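Local structure of T-cell surface glycoprotein CD1A1 antigen (Gallus gallus, 3JVG) at residues A[5-10]-A[96-101]; A[88-93]-A[112-117]; A[201-206]-A[259-264]. The protein probably presents lipid antigens to T cells, as its CD1 relatives do, through an MHC class I-like ectodomain. All blocks are in the same frame, centred on the assembly; numbering follows the deposited sequence.

The chain begins in one of the two central strands of the MHC-like platform, and contact 1 joins this N-terminal end, 5-10, to the far end of strand 89-99. The loop it closes spans 85 residues and includes helix 58-82. Before that loop is complete, 88-93 opens contact 2, which closes a short hairpin against 112-117. Their segments alternate along the chain, so contacts 1 and 2 cross. Strand 89-99 serves both and binds the two halves of one eight-stranded sheet. Contact 3 follows in series in the immunoglobulin C1-set domain, its centre about 26 Å from that of contact 1, where 201-206 and 259-264 tie two facing sheets together.

Contact 1 (A[5-10]-A[96-101]); sequences SHMLKL and GCELQS
M7 and E98 face each other as a non-hydrogen-bonded pair of two antiparallel strands, with CA atoms 4.2 Å apart and side chains crossing on the same face of the sheet. On either side of them the backbone bonds of H6 with L99 and of L8 with C97 close the regular antiparallel pattern; the bond from L8 N to C97 O is nearly straight, 171° at the hydrogen.

E98 shapes the side-chain contact. Its CB lies beside the H6 carbonyl and 3.9 Å from M7 CE. CG stands anti to the backbone N (chi1 169°) and comes within 3.3 Å of H6 O. The chain then runs extended, with CD 4.0 Å from S5 OG. At the tip the two oxygens part company. OE1 accepts a 2.9 Å bond from Q100 NE2, which arrives from above the carboxylate plane, and has a weak, long contact with S5 OG. OE2 touches M7 CE at 3.4 Å and forms a salt bridge with R106 on the next strand, so the carboxylate is held from several directions and its negative charge is probably stabilised there. M7 reaches it through a bend at chi3 (-74°), which turns CE toward E98 CB and OE2.

This pairing joins the two halves of the antiparallel platform of the MHC class I-like fold, strand 6-18 ending one half and strand 89-99 beginning the other. L8 and L99 on one face pack under L166 of helix 148-172, where C97 is disulfide-bonded to C162. On the other face M7 rests on R106 and F108 of strand 105-113, and K9 makes a salt bridge to the chain of another protein, probably beta-2-microglobulin.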
loop_
_atom_site.group_PDB
_atom_site.type_symbol
_atom_site.label_atom_id
_atom_site.label_comp_id
_atom_site.label_asym_id
_atom_site.label_seq_id
_atom_site.Cartn_x
_atom_site.Cartn_y
_atom_site.Cartn_z
ATOM N N SER A 5 -14.085 3.029 12.492
ATOM C CA SER A 5 -13.625 1.796 11.747
ATOM C C SER A 5 -12.127 1.413 11.863
ATOM O O SER A 5 -11.242 2.227 11.607
ATOM C CB SER A 5 -14.083 1.832 10.284
ATOM O OG SER A 5 -13.257 1.053 9.427
ATOM N N HIS A 6 -11.877 0.146 12.215
ATOM C CA HIS A 6 -10.523 -0.415 12.273
ATOM C C HIS A 6 -10.409 -1.776 11.601
ATOM O O HIS A 6 -11.372 -2.529 11.507
ATOM C CB HIS A 6 -10.092 -0.551 13.735
ATOM C CG HIS A 6 -9.997 0.761 14.437
ATOM N ND1 HIS A 6 -11.049 1.295 15.149
ATOM C CD2 HIS A 6 -9.004 1.682 14.476
ATOM C CE1 HIS A 6 -10.700 2.479 15.618
ATOM N NE2 HIS A 6 -9.460 2.731 15.236
ATOM N N MET A 7 -9.200 -2.106 11.188
ATOM C CA MET A 7 -8.960 -3.286 10.382
ATOM C C MET A 7 -7.607 -3.876 10.718
ATOM O O MET A 7 -6.620 -3.168 10.848
ATOM C CB MET A 7 -9.000 -2.899 8.906
ATOM C CG MET A 7 -8.448 -3.923 7.941
ATOM S SD MET A 7 -8.738 -3.488 6.189
ATOM C CE MET A 7 -10.485 -3.834 6.042
ATOM N N LEU A 8 -7.571 -5.185 10.801
ATOM C CA LEU A 8 -6.355 -5.919 10.990
ATOM C C LEU A 8 -6.266 -6.729 9.719
ATOM O O LEU A 8 -7.243 -7.474 9.418
ATOM C CB LEU A 8 -6.481 -6.878 12.192
ATOM C CG LEU A 8 -5.272 -7.770 12.437
ATOM C CD1 LEU A 8 -4.077 -6.886 12.359
ATOM C CD2 LEU A 8 -5.369 -8.289 13.757
ATOM N N LYS A 9 -5.128 -6.645 9.029
ATOM C CA LYS A 9 -4.973 -7.330 7.778
ATOM C C LYS A 9 -3.615 -8.024 7.599
ATOM O O LYS A 9 -2.541 -7.397 7.743
ATOM C CB LYS A 9 -5.165 -6.357 6.614
ATOM C CG LYS A 9 -5.259 -7.022 5.299
ATOM C CD LYS A 9 -5.060 -6.021 4.148
ATOM C CE LYS A 9 -6.231 -5.151 3.868
ATOM N NZ LYS A 9 -5.743 -3.867 3.203
ATOM N N LEU A 10 -3.658 -9.288 7.244
ATOM C CA LEU A 10 -2.440 -10.019 6.963
ATOM C C LEU A 10 -2.390 -10.281 5.482
ATOM O O LEU A 10 -3.341 -10.868 4.915
ATOM C CB LEU A 10 -2.426 -11.356 7.700
ATOM C CG LEU A 10 -2.545 -11.300 9.240
ATOM C CD1 LEU A 10 -2.603 -12.736 9.803
ATOM C CD2 LEU A 10 -1.345 -10.503 9.880
ATOM N N GLY A 96 -8.167 -11.296 7.293
ATOM C CA GLY A 96 -8.339 -10.355 8.402
ATOM C C GLY A 96 -9.769 -10.076 8.828
ATOM O O GLY A 96 -10.665 -10.843 8.499
ATOM N N CYS A 97 -9.980 -8.958 9.532
ATOM C CA CYS A 97 -11.295 -8.599 10.003
ATOM C C CYS A 97 -11.316 -7.124 10.198
ATOM O O CYS A 97 -10.249 -6.510 10.362
ATOM C CB CYS A 97 -11.657 -9.312 11.322
ATOM S SG CYS A 97 -10.442 -9.003 12.678
ATOM N N GLU A 98 -12.522 -6.554 10.195
ATOM C CA GLU A 98 -12.713 -5.134 10.348
ATOM C C GLU A 98 -13.830 -4.922 11.369
ATOM O O GLU A 98 -14.789 -5.663 11.378
ATOM C CB GLU A 98 -13.019 -4.481 8.980
ATOM C CG GLU A 98 -13.498 -3.036 9.028
ATOM C CD GLU A 98 -14.108 -2.501 7.699
ATOM O OE1 GLU A 98 -14.911 -1.519 7.766
ATOM O OE2 GLU A 98 -13.775 -3.024 6.596
ATOM N N LEU A 99 -13.668 -3.928 12.229
ATOM C CA LEU A 99 -14.639 -3.579 13.230
ATOM C C LEU A 99 -15.173 -2.187 12.897
ATOM O O LEU A 99 -14.409 -1.230 12.903
ATOM C CB LEU A 99 -13.965 -3.512 14.615
ATOM C CG LEU A 99 -14.432 -4.246 15.887
ATOM C CD1 LEU A 99 -14.205 -3.343 17.085
ATOM C CD2 LEU A 99 -15.913 -4.753 15.929
ATOM N N GLN A 100 -16.462 -2.065 12.602
ATOM C CA GLN A 100 -17.097 -0.730 12.579
ATOM C C GLN A 100 -17.350 -0.167 13.975
ATOM O O GLN A 100 -17.246 -0.904 14.966
ATOM C CB GLN A 100 -18.378 -0.737 11.757
ATOM C CG GLN A 100 -18.112 -0.568 10.258
ATOM C CD GLN A 100 -18.479 -1.798 9.441
ATOM O OE1 GLN A 100 -19.646 -2.228 9.426
ATOM N NE2 GLN A 100 -17.497 -2.357 8.734
ATOM N N SER A 101 -17.653 1.135 14.068
ATOM C CA SER A 101 -18.043 1.751 15.367
ATOM C C SER A 101 -19.358 1.141 15.856
ATOM O O SER A 101 -19.532 0.949 17.067
ATOM C CB SER A 101 -18.112 3.289 15.304
ATOM O OG SER A 101 -19.068 3.759 14.359
#

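Contact 2 (A[88-93]-A[112-117]); sequences PFVFQS and AYEGQN
F91 and Y113 bring their rings together near the open end of the beta hairpin formed by strands 89-99 and 105-113, part of the floor of the MHC-like platform. This is the tightly packed side. Y113 CG lies anti to its backbone N (chi1 171°), and its ring atom CD1 sits over one face of the F91 ring, 3.6 Å from CZ and displaced toward the rim. The ring planes meet at 36°, an oblique contact. Y113 CB closes on F91 CE2 at the same time, while Y113 CE1 reaches F89 CB at 4.0 Å. F118 meets both the F91 and the Y113 rings, and V79 of helix 58-82 packs on F89 and F91, extending this aromatic cluster toward the helix.

Next to it Q92 and A112 form a hydrogen-bonded pair, the bond from A112 N to Q92 O being short at 2.7 Å. Their side chains point to the other face of the sheet and pack against the chain of another protein, probably beta-2-microglobulin, whose backbone is the main partner of Q92 NE2.

Toward the turn the pairing becomes looser. A type I' turn from Y113 to Q116 leads into strand 116-122, and the backbone bond from E114 N to V90 O is the last between the main chains here. In the conformer described, one of two deposited, the exposed E114 accepts V90 N at OE2 from above its carboxylate plane; because the side chain is modelled twice, this bond is doubtful. A water links turn and strand: it donates to V90 O and, at 2.8 Å, to Q92 OE1, and accepts G115 N at 2.7 Å.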
loop_
_atom_site.group_PDB
_atom_site.type_symbol
_atom_site.label_atom_id
_atom_site.label_comp_id
_atom_site.label_asym_id
_atom_site.label_seq_id
_atom_site.Cartn_x
_atom_site.Cartn_y
_atom_site.Cartn_z
ATOM N N PRO A 88 6.407 -19.720 -14.317
ATOM C CA PRO A 88 6.192 -18.997 -13.030
ATOM C C PRO A 88 4.766 -18.407 -12.844
ATOM O O PRO A 88 4.082 -18.062 -13.808
ATOM C CB PRO A 88 7.241 -17.886 -13.074
ATOM C CG PRO A 88 7.344 -17.568 -14.550
ATOM C CD PRO A 88 7.117 -18.873 -15.295
ATOM N N PHE A 89 4.312 -18.337 -11.605
ATOM C CA PHE A 89 3.021 -17.723 -11.319
ATOM C C PHE A 89 3.000 -17.222 -9.886
ATOM O O PHE A 89 3.888 -17.550 -9.091
ATOM C CB PHE A 89 1.849 -18.683 -11.588
ATOM C CG PHE A 89 1.966 -20.001 -10.887
ATOM C CD1 PHE A 89 1.680 -20.117 -9.540
ATOM C CD2 PHE A 89 2.367 -21.132 -11.581
ATOM C CE1 PHE A 89 1.814 -21.356 -8.901
ATOM C CE2 PHE A 89 2.483 -22.372 -10.944
ATOM C CZ PHE A 89 2.207 -22.480 -9.607
ATOM N N VAL A 90 1.979 -16.434 -9.566
ATOM C CA VAL A 90 1.894 -15.859 -8.256
ATOM C C VAL A 90 0.543 -16.050 -7.582
ATOM O O VAL A 90 -0.528 -15.882 -8.222
ATOM C CB VAL A 90 2.576 -14.389 -8.141
ATOM C CG1 VAL A 90 3.206 -13.892 -9.412
ATOM C CG2 VAL A 90 1.788 -13.332 -7.320
ATOM N N PHE A 91 0.617 -16.445 -6.324
ATOM C CA PHE A 91 -0.530 -16.471 -5.444
ATOM C C PHE A 91 -0.362 -15.387 -4.408
ATOM O O PHE A 91 0.779 -15.060 -4.031
ATOM C CB PHE A 91 -0.685 -17.808 -4.753
ATOM C CG PHE A 91 -1.382 -18.826 -5.553
ATOM C CD1 PHE A 91 -0.663 -19.680 -6.372
ATOM C CD2 PHE A 91 -2.764 -18.943 -5.481
ATOM C CE1 PHE A 91 -1.323 -20.676 -7.166
ATOM C CE2 PHE A 91 -3.467 -19.927 -6.216
ATOM C CZ PHE A 91 -2.744 -20.808 -7.078
ATOM N N GLN A 92 -1.501 -14.825 -4.001
ATOM C CA GLN A 92 -1.603 -13.935 -2.876
ATOM C C GLN A 92 -2.754 -14.310 -1.931
ATOM O O GLN A 92 -3.777 -14.933 -2.361
ATOM C CB GLN A 92 -1.738 -12.479 -3.379
ATOM C CG GLN A 92 -0.615 -12.013 -4.316
ATOM C CD GLN A 92 -1.077 -10.864 -5.208
ATOM O OE1 GLN A 92 -1.545 -11.114 -6.317
ATOM N NE2 GLN A 92 -1.069 -9.623 -4.678
ATOM N N SER A 93 -2.592 -13.951 -0.649
ATOM C CA SER A 93 -3.692 -14.020 0.326
ATOM C C SER A 93 -3.841 -12.720 1.037
ATOM O O SER A 93 -2.839 -12.088 1.337
ATOM C CB SER A 93 -3.474 -15.028 1.489
ATOM O OG SER A 93 -2.798 -16.163 1.118
ATOM N N ALA A 112 -5.778 -14.823 -4.179
ATOM C CA ALA A 112 -5.685 -14.416 -5.542
ATOM C C ALA A 112 -4.707 -15.303 -6.312
ATOM O O ALA A 112 -3.766 -15.918 -5.745
ATOM C CB ALA A 112 -5.305 -12.910 -5.663
ATOM N N TYR A 113 -4.945 -15.321 -7.620
ATOM C CA TYR A 113 -4.132 -16.092 -8.541
ATOM C C TYR A 113 -4.000 -15.260 -9.778
ATOM O O TYR A 113 -4.985 -14.747 -10.305
ATOM C CB TYR A 113 -4.758 -17.462 -8.848
ATOM C CG TYR A 113 -4.052 -18.172 -9.961
ATOM C CD1 TYR A 113 -2.691 -18.559 -9.836
ATOM C CD2 TYR A 113 -4.710 -18.413 -11.164
ATOM C CE1 TYR A 113 -2.032 -19.196 -10.877
ATOM C CE2 TYR A 113 -4.061 -19.043 -12.242
ATOM C CZ TYR A 113 -2.727 -19.434 -12.093
ATOM O OH TYR A 113 -2.139 -20.058 -13.162
ATOM N N GLU A 114 -2.767 -15.114 -10.228
ATOM C CA GLU A 114 -2.391 -14.190 -11.285
ATOM C C GLU A 114 -3.091 -12.855 -11.091
ATOM O O GLU A 114 -3.642 -12.330 -12.032
ATOM C CB GLU A 114 -2.638 -14.776 -12.692
ATOM C CG GLU A 114 -1.590 -15.897 -13.150
ATOM C CD GLU A 114 -0.032 -15.457 -13.112
ATOM O OE1 GLU A 114 0.578 -15.461 -14.249
ATOM O OE2 GLU A 114 0.584 -15.147 -12.007
ATOM N N GLY A 115 -3.078 -12.313 -9.866
ATOM C CA GLY A 115 -3.640 -10.975 -9.616
ATOM C C GLY A 115 -5.157 -10.827 -9.688
ATOM O O GLY A 115 -5.652 -9.725 -9.818
ATOM N N GLN A 116 -5.901 -11.927 -9.581
ATOM C CA GLN A 116 -7.360 -11.837 -9.589
ATOM C C GLN A 116 -7.934 -12.733 -8.533
ATOM O O GLN A 116 -7.366 -13.756 -8.280
ATOM C CB GLN A 116 -7.926 -12.372 -10.933
ATOM C CG GLN A 116 -7.669 -11.514 -12.168
ATOM C CD GLN A 116 -8.161 -10.089 -12.017
ATOM O OE1 GLN A 116 -9.257 -9.826 -11.487
ATOM N NE2 GLN A 116 -7.351 -9.144 -12.501
ATOM N N ASN A 117 -9.070 -12.357 -7.927
ATOM C CA ASN A 117 -9.755 -13.185 -6.912
ATOM C C ASN A 117 -9.821 -14.591 -7.447
ATOM O O ASN A 117 -10.227 -14.788 -8.573
ATOM C CB ASN A 117 -11.179 -12.683 -6.693
ATOM C CG ASN A 117 -11.206 -11.300 -6.118
ATOM O OD1 ASN A 117 -10.262 -10.919 -5.411
ATOM N ND2 ASN A 117 -12.272 -10.547 -6.375
HETATM O O HOH W 1 -1.903 -13.527 -7.782
#

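Contact 3 (A[201-206]-A[259-264])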
loop_
_atom_site.group_PDB
_atom_site.type_symbol
_atom_site.label_atom_id
_atom_site.label_comp_id
_atom_site.label_asym_id
_atom_site.label_seq_id
_atom_site.Cartn_x
_atom_site.Cartn_y
_atom_site.Cartn_z
ATOM N N CYS A 201 -2.131 22.528 -6.793
ATOM C CA CYS A 201 -2.119 22.553 -5.380
ATOM C C CYS A 201 -1.411 21.250 -4.928
ATOM O O CYS A 201 -1.886 20.145 -5.231
ATOM C CB CYS A 201 -3.561 22.625 -4.833
ATOM S SG CYS A 201 -3.657 22.717 -3.031
ATOM N N ARG A 202 -0.281 21.408 -4.231
ATOM C CA ARG A 202 0.545 20.309 -3.738
ATOM C C ARG A 202 0.496 20.317 -2.217
ATOM O O ARG A 202 0.873 21.309 -1.559
ATOM C CB ARG A 202 1.974 20.439 -4.245
ATOM C CG ARG A 202 2.955 19.491 -3.601
ATOM C CD ARG A 202 4.435 19.806 -3.964
ATOM N NE ARG A 202 5.280 18.672 -3.555
ATOM C CZ ARG A 202 6.599 18.602 -3.719
ATOM N NH1 ARG A 202 7.262 19.615 -4.245
ATOM N NH2 ARG A 202 7.258 17.526 -3.339
ATOM N N VAL A 203 -0.023 19.214 -1.676
ATOM C CA VAL A 203 -0.246 19.086 -0.274
ATOM C C VAL A 203 0.648 17.936 0.170
ATOM O O VAL A 203 0.667 16.853 -0.455
ATOM C CB VAL A 203 -1.740 18.718 -0.006
ATOM C CG1 VAL A 203 -2.020 18.828 1.452
ATOM C CG2 VAL A 203 -2.693 19.690 -0.811
ATOM N N THR A 204 1.366 18.148 1.266
ATOM C CA THR A 204 2.147 17.050 1.851
ATOM C C THR A 204 2.083 17.027 3.385
ATOM O O THR A 204 1.437 17.904 4.041
ATOM C CB THR A 204 3.620 17.126 1.312
ATOM O OG1 THR A 204 4.352 15.892 1.582
ATOM C CG2 THR A 204 4.320 18.393 1.837
ATOM N N SER A 205 2.727 16.005 3.953
ATOM C CA SER A 205 2.875 15.870 5.386
ATOM C C SER A 205 1.619 15.436 6.153
ATOM O O SER A 205 1.653 15.459 7.359
ATOM C CB SER A 205 3.382 17.169 6.013
ATOM O OG SER A 205 4.640 17.481 5.451
ATOM N N PHE A 206 0.537 15.016 5.508
ATOM C CA PHE A 206 -0.653 14.797 6.305
ATOM C C PHE A 206 -0.760 13.352 6.724
ATOM O O PHE A 206 -0.336 12.433 6.008
ATOM C CB PHE A 206 -1.937 15.323 5.631
ATOM C CG PHE A 206 -2.177 14.770 4.260
ATOM C CD1 PHE A 206 -1.582 15.348 3.137
ATOM C CD2 PHE A 206 -2.978 13.658 4.082
ATOM C CE1 PHE A 206 -1.779 14.800 1.895
ATOM C CE2 PHE A 206 -3.236 13.131 2.814
ATOM C CZ PHE A 206 -2.624 13.691 1.732
ATOM N N CYS A 259 -6.828 27.059 -3.357
ATOM C CA CYS A 259 -6.966 25.654 -3.006
ATOM C C CYS A 259 -7.451 25.518 -1.564
ATOM O O CYS A 259 -6.910 26.149 -0.666
ATOM C CB CYS A 259 -5.603 24.970 -3.167
ATOM S SG CYS A 259 -5.598 23.328 -2.687
ATOM N N ARG A 260 -8.464 24.687 -1.343
ATOM C CA ARG A 260 -9.010 24.454 -0.000
ATOM C C ARG A 260 -8.661 23.024 0.443
ATOM O O ARG A 260 -8.971 22.066 -0.263
ATOM C CB ARG A 260 -10.527 24.684 0.066
ATOM C CG ARG A 260 -11.045 24.618 1.513
ATOM C CD ARG A 260 -12.604 24.566 1.671
ATOM N NE ARG A 260 -13.270 23.655 0.729
ATOM C CZ ARG A 260 -14.577 23.692 0.426
ATOM N NH1 ARG A 260 -15.382 24.590 0.988
ATOM N NH2 ARG A 260 -15.087 22.836 -0.451
ATOM N N VAL A 261 -8.004 22.907 1.595
ATOM C CA VAL A 261 -7.615 21.600 2.136
ATOM C C VAL A 261 -8.355 21.329 3.471
ATOM O O VAL A 261 -8.168 22.071 4.425
ATOM C CB VAL A 261 -6.087 21.528 2.363
ATOM C CG1 VAL A 261 -5.697 20.151 2.829
ATOM C CG2 VAL A 261 -5.333 21.945 1.038
ATOM N N GLN A 262 -9.213 20.296 3.491
ATOM C CA GLN A 262 -9.938 19.860 4.693
ATOM C C GLN A 262 -9.363 18.524 5.204
ATOM O O GLN A 262 -9.225 17.549 4.427
ATOM C CB GLN A 262 -11.426 19.712 4.385
ATOM C CG GLN A 262 -12.147 21.026 4.119
ATOM C CD GLN A 262 -13.540 20.822 3.511
ATOM O OE1 GLN A 262 -14.528 21.138 4.131
ATOM N NE2 GLN A 262 -13.607 20.308 2.297
ATOM N N HIS A 263 -9.015 18.492 6.495
ATOM C CA HIS A 263 -8.318 17.368 7.083
ATOM C C HIS A 263 -8.648 17.313 8.552
ATOM O O HIS A 263 -8.769 18.360 9.219
ATOM C CB HIS A 263 -6.803 17.464 6.883
ATOM C CG HIS A 263 -6.070 16.208 7.276
ATOM N ND1 HIS A 263 -5.374 16.089 8.472
ATOM C CD2 HIS A 263 -5.939 15.015 6.644
ATOM C CE1 HIS A 263 -4.854 14.874 8.560
ATOM N NE2 HIS A 263 -5.196 14.200 7.471
ATOM N N CYS A 264 -8.800 16.108 9.076
ATOM C CA CYS A 264 -9.243 15.989 10.447
ATOM C C CYS A 264 -8.222 16.610 11.446
ATOM O O CYS A 264 -8.634 17.072 12.480
ATOM C CB CYS A 264 -9.636 14.534 10.786
ATOM S SG CYS A 264 -8.225 13.377 10.713
#
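The intersheet disulfide of an immunoglobulin domain opens this contact: C201 SG and C259 SG are bonded at 2.1 Å with a left-handed torsion of -72° about the S-S bond. Each sulfur stands anti to its own backbone N, directing both toward the space between the sheets. Two residues along each strand, V203 and V261 reach toward each other tip to tip. Their CG2 methyls meet at 3.9 Å, and V261 CG2 also approaches the sulfur of C201.

In the C1-set fold these strands correspond to B and F, in facing sheets; segments 201-204 and 259-262 run in nearly the same direction, at 24° to each other, with their axes 8.6 Å apart. W215 of strand 212-217 packs on C201, the tryptophan beside the disulfide that marks the immunoglobulin core.

Past the valines, S205 and F206 form a G1 bulge opposite Y241, and the chain turns a corner at S205. F206 CG takes the crowded position between its backbone N and carbonyl carbon (chi1 55°). F206 CB lies over one face of the H263 imidazole, 3.9 Å from NE2, in a CH-pi contact, while the F206 ring presents an edge to that face in an offset edge-to-face arrangement. The imidazole is fixed in rotation by bonds of ND1 with S265 OG and of NE2 with P208 O, and C264 SG lies over its opposite face.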